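Local structure of glycosyl transferase (5U02) at residues K289-G294 / E326-L331; F301-A306 / G317-T322. The protein is a glycosyl transferase of Staphylococcus aureus, whose chain modelled here carries TarS-family linker and C-terminal domains and assembles as three copies. All coordinates share one frame; numbering follows the deposited sequence.

Interaction 1. Residues K289-G294 / E326-L331; sequences KIILTG and EVEILL
Strands 289-294 and 326-331 run antiparallel, their axes 4.7 Å apart at closest and 163° between their directions, and two hydrogen-bonded pairs, Ile290 with Ile329 and Leu292 with Val327, tie them together. Each pair closes a ring of two bonds; the tightest, Ile329 N to Ile290 O, measures 2.8 Å, and all four donors lie in the plane of the carbonyl they meet. At the non-hydrogen-bonded positions between and beside these rings, CA-H groups lean on the same oxygens, as where Ile291 CA comes 3.3 Å from Val327 O. The two are the second and third strands of the seven-stranded antiparallel sheet of TarS C-terminal domain 2, in an E-set clan family, with strand 280-285 flanking one strand and 313-323 the other. Ile290, Leu292, Val327 and Ile329 share the buried face. There Ile290 has CG1 anti to its carbonyl carbon (chi1 -58°), and its extended tip CD1 crosses obliquely to reach Leu331 CD1 at 3.7 Å. On the other face the extended Lys289 chain lies beside Leu330, CE 3.7 Å from CD1, while Glu328 crosses it at a slant and sets OE1 3.4 Å from Lys289 CD. The Lys289 NZ to Glu328 OE1 salt bridge is long, 3.9 Å; the stronger partner of the ammonium is Asp312 of the second subunit.

Interaction 2. Residues F301-A306 / G317-T322; sequences FEEGMA and GMLSQT
A buried antiparallel contact joins the two arms of the hairpin formed by strands 304-310 and 313-323, and carries on past the start of the first arm into the loop that leads to it. Gly304 and Leu319 form one hydrogen-bonded pair, whose bond from Leu319 N to Gly304 O is almost straight at 177°. Ala306 and Gly317 form the next, but here both donors stand well above the carbonyl planes, as fits short segments set 126° apart. Gly304 has a positive phi of 130°, at which a side chain would be jammed against the carbonyl oxygen of Glu303. Met318, its chain bent at chi2 and chi3, folds its sulfur back over this glycine, SD 3.6 Å from Gly304 C. From the other face Leu319, CG anti to the backbone N, reaches into the loop: CD2 sits 3.4 Å from Glu302 O and 3.9 Å from Phe301 CB, while the phenyl ring leads away from strand 317-322 and packs on Val327.

Where the strand pairing stops, side chains take over from the main chain. Glu303 stretches out and takes the N-H of Gln321 on the anti lone pair of OE2, at 2.7 Å. Gln321, bent at chi2, returns a bond to the loop, its OE1 receiving Phe301 N at 2.8 Å on a lone pair in the amide plane; its NE2 goes to Tyr299 O, which fixes the rotation of the amide. Outside this pairing, Glu302 turns away to bond His350 and Thr348, and Met305, on the first arm, packs on Met305 of the third subunit. The whole is a beta hairpin in an antiparallel E-set sheet, with side-chain to main-chain bonds extending its open end.

Interactions 1 and 2 are adjoining parts of one antiparallel sheet, their centres about 8 Å apart. Strands 313-323 and 326-331 follow each other in the chain and lie side by side, so the two contacts share a seam: Leu330 N to Met318 O and Glu328 O to Ser320 N, both 2.8 Å, are probable hydrogen bonds. On the buried face Val327 bridges them, with CG1 3.5 Å from Leu319 CG and CG2 3.4 Å from Gln321 NE2. In sequence the hairpin of interaction 2 falls between the two strands of interaction 1, and across the sheet the order is 289-294, 326-331, 313-323, 304-310. Both contacts also reach the second subunit.

Interaction 1. Residues K289-G294 / E326-L331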
ATOM      1  N   LYS A 289      12.780  40.717   6.596  1.00 29.70           N
ATOM      2  CA  LYS A 289      13.369  39.385   6.649  1.00 32.89           C
ATOM      3  C   LYS A 289      13.462  38.909   8.091  1.00 32.99           C
ATOM      4  O   LYS A 289      14.005  39.611   8.954  1.00 33.99           O
ATOM      5  CB  LYS A 289      14.756  39.361   5.994  1.00 34.30           C
ATOM      6  CG  LYS A 289      14.716  39.417   4.472  1.00 39.31           C
ATOM      7  CD  LYS A 289      16.110  39.580   3.870  1.00 47.33           C
ATOM      8  CE  LYS A 289      16.041  39.611   2.349  1.00 54.31           C
ATOM      9  NZ  LYS A 289      17.315  40.057   1.719  1.00 59.48           N
ATOM     10  N   ILE A 290      12.937  37.715   8.342  1.00 28.95           N
ATOM     11  CA  ILE A 290      13.029  37.057   9.639  1.00 25.52           C
ATOM     12  C   ILE A 290      14.042  35.927   9.510  1.00 28.25           C
ATOM     13  O   ILE A 290      13.985  35.139   8.557  1.00 27.46           O
ATOM     14  CB  ILE A 290      11.655  36.545  10.099  1.00 24.85           C
ATOM     15  CG1 ILE A 290      10.672  37.718  10.175  1.00 26.14           C
ATOM     16  CG2 ILE A 290      11.757  35.848  11.453  1.00 26.22           C
ATOM     17  CD1 ILE A 290       9.226  37.314  10.372  1.00 23.91           C
ATOM     18  N   ILE A 291      14.987  35.870  10.444  1.00 27.09           N
ATOM     19  CA  ILE A 291      16.091  34.917  10.393  1.00 26.90           C
ATOM     20  C   ILE A 291      15.967  33.970  11.580  1.00 28.56           C
ATOM     21  O   ILE A 291      15.953  34.407  12.739  1.00 25.40           O
ATOM     22  CB  ILE A 291      17.459  35.621  10.403  1.00 28.77           C
ATOM     23  CG1 ILE A 291      17.560  36.649   9.275  1.00 26.82           C
ATOM     24  CG2 ILE A 291      18.576  34.593  10.274  1.00 26.32           C
ATOM     25  CD1 ILE A 291      17.474  36.044   7.896  1.00 30.19           C
ATOM     26  N   LEU A 292      15.888  32.676  11.293  1.00 29.40           N
ATOM     27  CA  LEU A 292      15.906  31.642  12.318  1.00 26.42           C
ATOM     28  C   LEU A 292      17.291  31.015  12.328  1.00 29.53           C
ATOM     29  O   LEU A 292      17.755  30.519  11.295  1.00 29.92           O
ATOM     30  CB  LEU A 292      14.840  30.584  12.051  1.00 23.45           C
ATOM     31  CG  LEU A 292      13.391  31.071  11.967  1.00 29.16           C
ATOM     32  CD1 LEU A 292      12.465  29.895  11.721  1.00 26.96           C
ATOM     33  CD2 LEU A 292      12.995  31.824  13.228  1.00 28.94           C
ATOM     34  N   THR A 293      17.953  31.047  13.483  1.00 23.86           N
ATOM     35  CA  THR A 293      19.310  30.528  13.621  1.00 25.24           C
ATOM     36  C   THR A 293      19.322  29.382  14.622  1.00 25.23           C
ATOM     37  O   THR A 293      18.921  29.556  15.779  1.00 27.04           O
ATOM     38  CB  THR A 293      20.279  31.628  14.057  1.00 26.95           C
ATOM     39  OG1 THR A 293      20.149  32.751  13.175  1.00 34.40           O
ATOM     40  CG2 THR A 293      21.711  31.125  14.002  1.00 22.68           C
ATOM     41  N   GLY A 294      19.766  28.210  14.175  1.00 21.86           N
ATOM     42  CA  GLY A 294      20.018  27.109  15.087  1.00 20.18           C
ATOM     43  C   GLY A 294      21.269  27.395  15.896  1.00 25.04           C
ATOM     44  O   GLY A 294      22.359  27.572  15.324  1.00 25.39           O
ATOM     45  N   GLU A 326      20.655  28.333   9.284  1.00 35.14           N
ATOM     46  CA  GLU A 326      20.063  29.650   9.091  1.00 34.04           C
ATOM     47  C   GLU A 326      18.958  29.578   8.051  1.00 31.91           C
ATOM     48  O   GLU A 326      19.160  29.059   6.947  1.00 22.91           O
ATOM     49  CB  GLU A 326      21.112  30.684   8.676  1.00 41.10           C
ATOM     50  CG  GLU A 326      21.965  31.163   9.834  1.00 49.03           C
ATOM     51  CD  GLU A 326      23.077  32.081   9.397  1.00 55.74           C
ATOM     52  OE1 GLU A 326      23.288  33.111  10.070  1.00 58.57           O
ATOM     53  OE2 GLU A 326      23.742  31.773   8.385  1.00 60.24           O
ATOM     54  N   VAL A 327      17.800  30.124   8.407  1.00 31.83           N
ATOM     55  CA  VAL A 327      16.618  30.130   7.562  1.00 31.35           C
ATOM     56  C   VAL A 327      16.153  31.569   7.419  1.00 30.73           C
ATOM     57  O   VAL A 327      16.115  32.313   8.406  1.00 31.00           O
ATOM     58  CB  VAL A 327      15.505  29.247   8.157  1.00 38.07           C
ATOM     59  CG1 VAL A 327      14.162  29.610   7.579  1.00 37.28           C
ATOM     60  CG2 VAL A 327      15.815  27.780   7.906  1.00 43.11           C
ATOM     61  N   GLU A 328      15.809  31.965   6.199  1.00 29.52           N
ATOM     62  CA  GLU A 328      15.315  33.304   5.921  1.00 28.98           C
ATOM     63  C   GLU A 328      13.853  33.236   5.504  1.00 27.42           C
ATOM     64  O   GLU A 328      13.480  32.422   4.651  1.00 24.21           O
ATOM     65  CB  GLU A 328      16.139  33.985   4.830  1.00 29.67           C
ATOM     66  CG  GLU A 328      15.539  35.293   4.353  1.00 34.55           C
ATOM     67  CD  GLU A 328      16.197  35.804   3.092  1.00 38.74           C
ATOM     68  OE1 GLU A 328      17.257  36.447   3.199  1.00 44.15           O
ATOM     69  OE2 GLU A 328      15.657  35.553   1.995  1.00 40.87           O
ATOM     70  N   ILE A 329      13.035  34.091   6.102  1.00 25.60           N
ATOM     71  CA  ILE A 329      11.641  34.244   5.718  1.00 24.19           C
ATOM     72  C   ILE A 329      11.516  35.642   5.136  1.00 27.42           C
ATOM     73  O   ILE A 329      11.531  36.634   5.873  1.00 29.38           O
ATOM     74  CB  ILE A 329      10.686  34.028   6.895  1.00 26.60           C
ATOM     75  CG1 ILE A 329      10.822  32.594   7.424  1.00 30.84           C
ATOM     76  CG2 ILE A 329       9.249  34.301   6.465  1.00 25.64           C
ATOM     77  CD1 ILE A 329       9.986  32.299   8.652  1.00 30.04           C
ATOM     78  N   LEU A 330      11.430  35.720   3.808  1.00 27.41           N
ATOM     79  CA  LEU A 330      11.300  36.991   3.095  1.00 28.21           C
ATOM     80  C   LEU A 330       9.833  37.398   3.104  1.00 25.55           C
ATOM     81  O   LEU A 330       9.020  36.848   2.358  1.00 25.95           O
ATOM     82  CB  LEU A 330      11.831  36.861   1.672  1.00 29.96           C
ATOM     83  CG  LEU A 330      11.702  38.084   0.764  1.00 33.46           C
ATOM     84  CD1 LEU A 330      12.465  39.266   1.347  1.00 35.28           C
ATOM     85  CD2 LEU A 330      12.180  37.772  -0.652  1.00 29.70           C
ATOM     86  N   LEU A 331       9.493  38.372   3.947  1.00 24.16           N
ATOM     87  CA  LEU A 331       8.108  38.778   4.133  1.00 26.03           C
ATOM     88  C   LEU A 331       7.604  39.581   2.937  1.00 31.51           C
ATOM     89  O   LEU A 331       8.375  40.162   2.169  1.00 35.05           O
ATOM     90  CB  LEU A 331       7.963  39.610   5.406  1.00 25.93           C
ATOM     91  CG  LEU A 331       8.293  38.904   6.716  1.00 25.03           C
ATOM     92  CD1 LEU A 331       8.241  39.894   7.859  1.00 26.53           C
ATOM     93  CD2 LEU A 331       7.316  37.765   6.943  1.00 27.00           C
TER

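Interaction 2. Residues F301-A306 / G317-T322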
ATOM      1  N   PHE A 301      14.040  23.378   7.505  1.00 19.11           N
ATOM      2  CA  PHE A 301      12.628  23.649   7.302  1.00 19.29           C
ATOM      3  C   PHE A 301      12.300  23.509   5.824  1.00 24.42           C
ATOM      4  O   PHE A 301      13.160  23.710   4.958  1.00 24.15           O
ATOM      5  CB  PHE A 301      12.247  25.056   7.797  1.00 20.53           C
ATOM      6  CG  PHE A 301      12.337  25.220   9.291  1.00 19.10           C
ATOM      7  CD1 PHE A 301      13.551  25.491   9.902  1.00 22.31           C
ATOM      8  CD2 PHE A 301      11.205  25.094  10.083  1.00 22.02           C
ATOM      9  CE1 PHE A 301      13.635  25.635  11.278  1.00 24.98           C
ATOM     10  CE2 PHE A 301      11.280  25.236  11.457  1.00 27.64           C
ATOM     11  CZ  PHE A 301      12.498  25.511  12.057  1.00 26.71           C
ATOM     12  N   GLU A 302      11.049  23.155   5.540  1.00 24.89           N
ATOM     13  CA  GLU A 302      10.601  23.059   4.159  1.00 28.66           C
ATOM     14  C   GLU A 302      10.576  24.442   3.520  1.00 30.49           C
ATOM     15  O   GLU A 302      10.044  25.397   4.094  1.00 28.85           O
ATOM     16  CB  GLU A 302       9.218  22.414   4.092  1.00 33.96           C
ATOM     17  CG  GLU A 302       8.231  22.948   5.120  1.00 33.39           C
ATOM     18  CD  GLU A 302       6.783  22.582   4.804  1.00 31.84           C
ATOM     19  OE1 GLU A 302       5.903  22.892   5.635  1.00 32.29           O
ATOM     20  OE2 GLU A 302       6.521  22.000   3.730  1.00 25.49           O
ATOM     21  N   GLU A 303      11.157  24.552   2.334  1.00 27.13           N
ATOM     22  CA  GLU A 303      11.171  25.829   1.642  1.00 26.64           C
ATOM     23  C   GLU A 303       9.834  26.072   0.954  1.00 25.28           C
ATOM     24  O   GLU A 303       9.113  25.137   0.598  1.00 28.57           O
ATOM     25  CB  GLU A 303      12.317  25.876   0.629  1.00 27.17           C
ATOM     26  CG  GLU A 303      13.701  25.804   1.275  1.00 24.06           C
ATOM     27  CD  GLU A 303      14.817  26.104   0.294  1.00 28.61           C
ATOM     28  OE1 GLU A 303      14.827  25.511  -0.802  1.00 35.56           O
ATOM     29  OE2 GLU A 303      15.675  26.952   0.608  1.00 30.83           O
ATOM     30  N   GLY A 304       9.503  27.346   0.778  1.00 28.12           N
ATOM     31  CA  GLY A 304       8.263  27.717   0.129  1.00 27.04           C
ATOM     32  C   GLY A 304       7.473  28.731   0.923  1.00 27.37           C
ATOM     33  O   GLY A 304       8.040  29.485   1.718  1.00 29.01           O
ATOM     34  N   MET A 305       6.157  28.740   0.730  1.00 32.09           N
ATOM     35  CA  MET A 305       5.311  29.736   1.371  1.00 34.77           C
ATOM     36  C   MET A 305       5.346  29.593   2.886  1.00 35.23           C
ATOM     37  O   MET A 305       5.431  28.487   3.427  1.00 34.19           O
ATOM     38  CB  MET A 305       3.876  29.609   0.868  1.00 38.50           C
ATOM     39  CG  MET A 305       3.743  29.842  -0.623  1.00 47.37           C
ATOM     40  SD  MET A 305       2.116  29.388  -1.239  1.00 55.10           S
ATOM     41  CE  MET A 305       2.412  29.454  -3.004  1.00 52.71           C
ATOM     42  N   ALA A 306       5.277  30.733   3.565  1.00 29.73           N
ATOM     43  CA  ALA A 306       5.273  30.783   5.015  1.00 26.48           C
ATOM     44  C   ALA A 306       4.526  32.039   5.430  1.00 22.35           C
ATOM     45  O   ALA A 306       4.236  32.908   4.607  1.00 25.42           O
ATOM     46  CB  ALA A 306       6.698  30.760   5.580  1.00 28.35           C
ATOM     47  N   GLY A 317       5.127  35.231   3.557  1.00 25.31           N
ATOM     48  CA  GLY A 317       6.543  35.300   3.259  1.00 25.53           C
ATOM     49  C   GLY A 317       6.981  34.083   2.474  1.00 26.80           C
ATOM     50  O   GLY A 317       6.192  33.180   2.192  1.00 24.59           O
ATOM     51  N   MET A 318       8.261  34.077   2.113  1.00 30.04           N
ATOM     52  CA  MET A 318       8.883  32.952   1.423  1.00 29.25           C
ATOM     53  C   MET A 318      10.062  32.467   2.250  1.00 26.28           C
ATOM     54  O   MET A 318      10.962  33.250   2.575  1.00 28.48           O
ATOM     55  CB  MET A 318       9.331  33.346   0.015  1.00 37.77           C
ATOM     56  CG  MET A 318       8.310  33.008  -1.063  1.00 50.95           C
ATOM     57  SD  MET A 318       8.342  31.252  -1.483  1.00 53.05           S
ATOM     58  CE  MET A 318      10.069  31.067  -1.916  1.00 50.35           C
ATOM     59  N   LEU A 319      10.052  31.180   2.592  1.00 25.22           N
ATOM     60  CA  LEU A 319      11.088  30.591   3.426  1.00 26.36           C
ATOM     61  C   LEU A 319      12.149  29.952   2.545  1.00 28.16           C
ATOM     62  O   LEU A 319      11.824  29.230   1.598  1.00 32.36           O
ATOM     63  CB  LEU A 319      10.495  29.550   4.381  1.00 22.86           C
ATOM     64  CG  LEU A 319      11.396  28.963   5.476  1.00 20.46           C
ATOM     65  CD1 LEU A 319      10.574  28.535   6.683  1.00 19.54           C
ATOM     66  CD2 LEU A 319      12.225  27.784   4.974  1.00 20.77           C
ATOM     67  N   SER A 320      13.413  30.212   2.865  1.00 28.51           N
ATOM     68  CA  SER A 320      14.526  29.583   2.174  1.00 32.13           C
ATOM     69  C   SER A 320      15.597  29.221   3.190  1.00 32.84           C
ATOM     70  O   SER A 320      15.865  29.983   4.124  1.00 28.58           O
ATOM     71  CB  SER A 320      15.104  30.493   1.085  1.00 32.23           C
ATOM     72  OG  SER A 320      15.584  31.701   1.642  1.00 37.69           O
ATOM     73  N   GLN A 321      16.190  28.045   3.011  1.00 34.82           N
ATOM     74  CA  GLN A 321      17.241  27.547   3.893  1.00 30.68           C
ATOM     75  C   GLN A 321      18.567  28.095   3.385  1.00 30.95           C
ATOM     76  O   GLN A 321      19.181  27.525   2.481  1.00 33.72           O
ATOM     77  CB  GLN A 321      17.227  26.023   3.928  1.00 28.29           C
ATOM     78  CG  GLN A 321      18.096  25.426   5.014  1.00 27.16           C
ATOM     79  CD  GLN A 321      17.297  25.028   6.235  1.00 29.81           C
ATOM     80  OE1 GLN A 321      16.138  24.627   6.130  1.00 33.72           O
ATOM     81  NE2 GLN A 321      17.908  25.152   7.406  1.00 31.96           N
ATOM     82  N   THR A 322      19.009  29.214   3.964  1.00 29.35           N
ATOM     83  CA  THR A 322      20.179  29.920   3.448  1.00 30.88           C
ATOM     84  C   THR A 322      21.477  29.215   3.819  1.00 34.19           C
ATOM     85  O   THR A 322      22.438  29.235   3.046  1.00 34.48           O
ATOM     86  CB  THR A 322      20.190  31.359   3.961  1.00 36.19           C
ATOM     87  OG1 THR A 322      20.179  31.353   5.394  1.00 38.13           O
ATOM     88  CG2 THR A 322      18.963  32.110   3.451  1.00 32.88           C
TER